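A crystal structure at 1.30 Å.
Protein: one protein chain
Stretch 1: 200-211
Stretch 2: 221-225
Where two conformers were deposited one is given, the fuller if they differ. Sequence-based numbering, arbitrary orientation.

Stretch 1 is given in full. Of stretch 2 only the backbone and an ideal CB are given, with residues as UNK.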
# COMPACT_ATOMS: atom_id res chain seq x y z
N TYR A 200 8.55 -6.01 0.00
CA TYR A 200 7.35 -6.77 -0.21
C TYR A 200 6.17 -6.22 0.57
O TYR A 200 6.32 -5.45 1.54
CB TYR A 200 7.56 -8.26 0.11
CG TYR A 200 8.02 -8.61 1.50
CD1 TYR A 200 7.12 -8.72 2.55
CD2 TYR A 200 9.36 -8.96 1.74
CE1 TYR A 200 7.53 -9.14 3.80
CE2 TYR A 200 9.79 -9.39 2.99
CZ TYR A 200 8.86 -9.47 4.02
OH TYR A 200 9.27 -9.89 5.27
N ILE A 201 4.99 -6.62 0.11
CA ILE A 201 3.72 -6.38 0.77
C ILE A 201 3.10 -7.74 1.05
O ILE A 201 2.93 -8.54 0.14
CB ILE A 201 2.76 -5.50 -0.06
CG1 ILE A 201 3.47 -4.21 -0.51
CG2 ILE A 201 1.47 -5.18 0.71
CD1 ILE A 201 2.72 -3.35 -1.54
N LYS A 202 2.78 -8.02 2.32
CA LYS A 202 2.32 -9.34 2.73
C LYS A 202 1.19 -9.24 3.75
O LYS A 202 1.30 -8.47 4.71
CB LYS A 202 3.49 -10.11 3.34
CG LYS A 202 3.14 -11.52 3.86
CD LYS A 202 4.33 -12.26 4.44
CE LYS A 202 3.92 -13.66 4.86
NZ LYS A 202 3.42 -14.47 3.70
N ASN A 203 0.15 -10.06 3.59
CA ASN A 203 -0.95 -10.12 4.53
C ASN A 203 -1.59 -8.72 4.73
O ASN A 203 -1.73 -8.24 5.85
CB ASN A 203 -0.53 -10.75 5.87
CG ASN A 203 -0.60 -12.28 5.83
OD1 ASN A 203 -1.59 -12.87 5.34
ND2 ASN A 203 0.45 -12.92 6.32
N CYS A 204 -1.97 -8.14 3.61
CA CYS A 204 -2.63 -6.83 3.58
C CYS A 204 -3.89 -6.85 2.75
O CYS A 204 -4.05 -7.64 1.84
CB CYS A 204 -1.72 -5.73 3.01
SG CYS A 204 -0.24 -5.40 4.01
N TYR A 205 -4.81 -5.97 3.07
CA TYR A 205 -5.95 -5.72 2.19
C TYR A 205 -6.24 -4.22 2.08
O TYR A 205 -5.78 -3.40 2.89
CB TYR A 205 -7.21 -6.48 2.65
CG TYR A 205 -7.88 -5.98 3.91
CD1 TYR A 205 -7.49 -6.47 5.15
CD2 TYR A 205 -8.91 -5.05 3.87
CE1 TYR A 205 -8.11 -6.03 6.32
CE2 TYR A 205 -9.57 -4.64 5.03
CZ TYR A 205 -9.16 -5.12 6.27
OH TYR A 205 -9.77 -4.69 7.45
N SER A 206 -7.02 -3.87 1.06
CA SER A 206 -7.53 -2.53 0.93
C SER A 206 -8.93 -2.52 0.37
O SER A 206 -9.27 -3.35 -0.49
CB SER A 206 -6.63 -1.71 0.01
OG SER A 206 -7.02 -0.36 -0.09
N ASN A 207 -9.73 -1.58 0.87
CA ASN A 207 -11.02 -1.20 0.32
C ASN A 207 -11.03 0.27 -0.18
O ASN A 207 -12.09 0.88 -0.41
CB ASN A 207 -12.10 -1.43 1.38
CG ASN A 207 -13.47 -1.13 0.85
OD1 ASN A 207 -13.70 -1.24 -0.36
ND2 ASN A 207 -14.38 -0.75 1.73
N ALA A 208 -9.86 0.86 -0.37
CA ALA A 208 -9.81 2.24 -0.87
C ALA A 208 -10.18 2.32 -2.33
O ALA A 208 -9.83 1.43 -3.08
CB ALA A 208 -8.40 2.78 -0.65
N THR A 209 -10.90 3.39 -2.74
CA THR A 209 -11.01 3.72 -4.16
C THR A 209 -9.65 4.23 -4.62
O THR A 209 -9.00 5.02 -3.93
CB THR A 209 -12.09 4.73 -4.50
OG1 THR A 209 -11.79 5.96 -3.83
CG2 THR A 209 -13.45 4.20 -4.07
N VAL A 210 -9.20 3.73 -5.76
CA VAL A 210 -7.84 3.99 -6.24
C VAL A 210 -7.95 4.50 -7.67
O VAL A 210 -8.49 3.82 -8.54
CB VAL A 210 -6.98 2.70 -6.21
CG1 VAL A 210 -5.59 2.95 -6.78
CG2 VAL A 210 -6.87 2.14 -4.76
N SER A 211 -7.41 5.70 -7.94
CA SER A 211 -7.53 6.33 -9.25
C SER A 211 -6.19 6.92 -9.66
O SER A 211 -5.60 7.71 -8.90
CB SER A 211 -8.61 7.42 -9.21
OG SER A 211 -8.60 8.20 -10.38
N UNK A 221 -3.42 0.13 -9.20
CA UNK A 221 -3.60 -1.21 -8.62
C UNK A 221 -4.35 -1.16 -7.31
O UNK A 221 -4.18 -0.24 -6.51
CB UNK A 221 -2.25 -1.89 -8.41
N UNK A 222 -5.07 -2.24 -7.01
CA UNK A 222 -5.78 -2.33 -5.74
C UNK A 222 -4.83 -2.26 -4.56
O UNK A 222 -5.16 -1.68 -3.53
CB UNK A 222 -6.59 -3.62 -5.68
N UNK A 223 -3.63 -2.86 -4.72
CA UNK A 223 -2.59 -2.89 -3.69
C UNK A 223 -1.44 -1.92 -4.01
O UNK A 223 -1.09 -1.06 -3.17
CB UNK A 223 -2.05 -4.31 -3.54
N UNK A 224 -0.84 -2.04 -5.19
CA UNK A 224 0.29 -1.21 -5.61
C UNK A 224 0.06 -0.73 -7.03
O UNK A 224 -0.38 -1.50 -7.89
CB UNK A 224 1.61 -1.98 -5.51
N UNK A 225 0.48 0.49 -7.33
CA UNK A 225 0.39 0.98 -8.70
C UNK A 225 1.41 0.41 -9.65
O UNK A 225 1.05 -0.05 -10.75
CB UNK A 225 0.52 2.50 -8.70

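Stretch 1 turns the side chains of Ile-201, Cys-204, Ser-206 and Val-210 toward the other stretch. The surface it offers is mostly apolar, with the Ser-206 hydroxyl as a polar point. That hydroxyl is already engaged within its own stretch: Ala-208 N donates to Ser-206 OG at 3.1 Å. No hydrogen bond crosses between the two stretches, so packing holds the contact.

Position 221 has phi/psi of -134/151, an extended conformation open to most residues. Its CA-to-CB bond points away from stretch 1, and the ideal CB finds nothing there within 5.5 Å. The limit comes from its own chain: that CB would lie 2.0 Å from the carbonyl oxygen of position 224, a clash. Only a residue without a CB fits the backbone as it stands. The residue is Gly-221. Its backbone makes the contact, with Gly-221 O 3.5 Å from Val-210 CG1.

Position 222 has phi/psi of -60/-37, which any L-residue can adopt. The CB points sideways and has no neighbor in stretch 1 within 5.5 Å. Stretch 1 therefore sets little preference, and small or larger side chains could be considered. The residue is Gly-222. Here too the carbonyl does the work: Gly-222 O lies 3.8 Å from Ser-206 CB and 4.4 Å from Val-210 CG2.

Position 223 has phi/psi of -105/-54. Its CB points sideways, 5.3 Å from Ile-201 CD1, and a longer side chain could close that gap. Ahead lie the Ile-201 methyl and the backbone of 204-206. Leucine, isoleucine or methionine would suit; valine would reach less far. The residue is Ile-223, with chi1 and chi2 both m. It has the largest covered area of the five, 73 Å². Ile-223 CG2 packs on Ile-201 CD1 at 3.8 Å. Ile-223 CD1 extends to the strand backbone, 4.4 Å from Tyr-205 CA and 4.3 Å from Ser-206 N. One branch thus meets a side chain while the other reaches main chain.

Position 224 is extended, at -135/144, with CB sideways. The ideal CB is already 4.3 Å from Ile-201 CD1, so a short apolar group is enough for contact. Alanine or valine would be reasonable. The residue is Ala-224, whose CB lies 4.3 Å from Ile-201 CD1. The Ile-201 methyl thus contacts two successive side chains.

Position 225 has phi/psi of -74/-47, where the chain turns a corner. Its ideal CB has nothing of stretch 1 within 5.5 Å, so many residues could be entertained. The residue is Gly-225, which makes no contact with stretch 1.

Stretch 2 (221-225) GGIAG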
# COMPACT_ATOMS: atom_id res chain seq x y z
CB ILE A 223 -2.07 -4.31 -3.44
CG1 ILE A 223 -3.22 -5.19 -2.94
CG2 ILE A 223 -0.84 -4.35 -2.49
CD1 ILE A 223 -3.74 -4.89 -1.53
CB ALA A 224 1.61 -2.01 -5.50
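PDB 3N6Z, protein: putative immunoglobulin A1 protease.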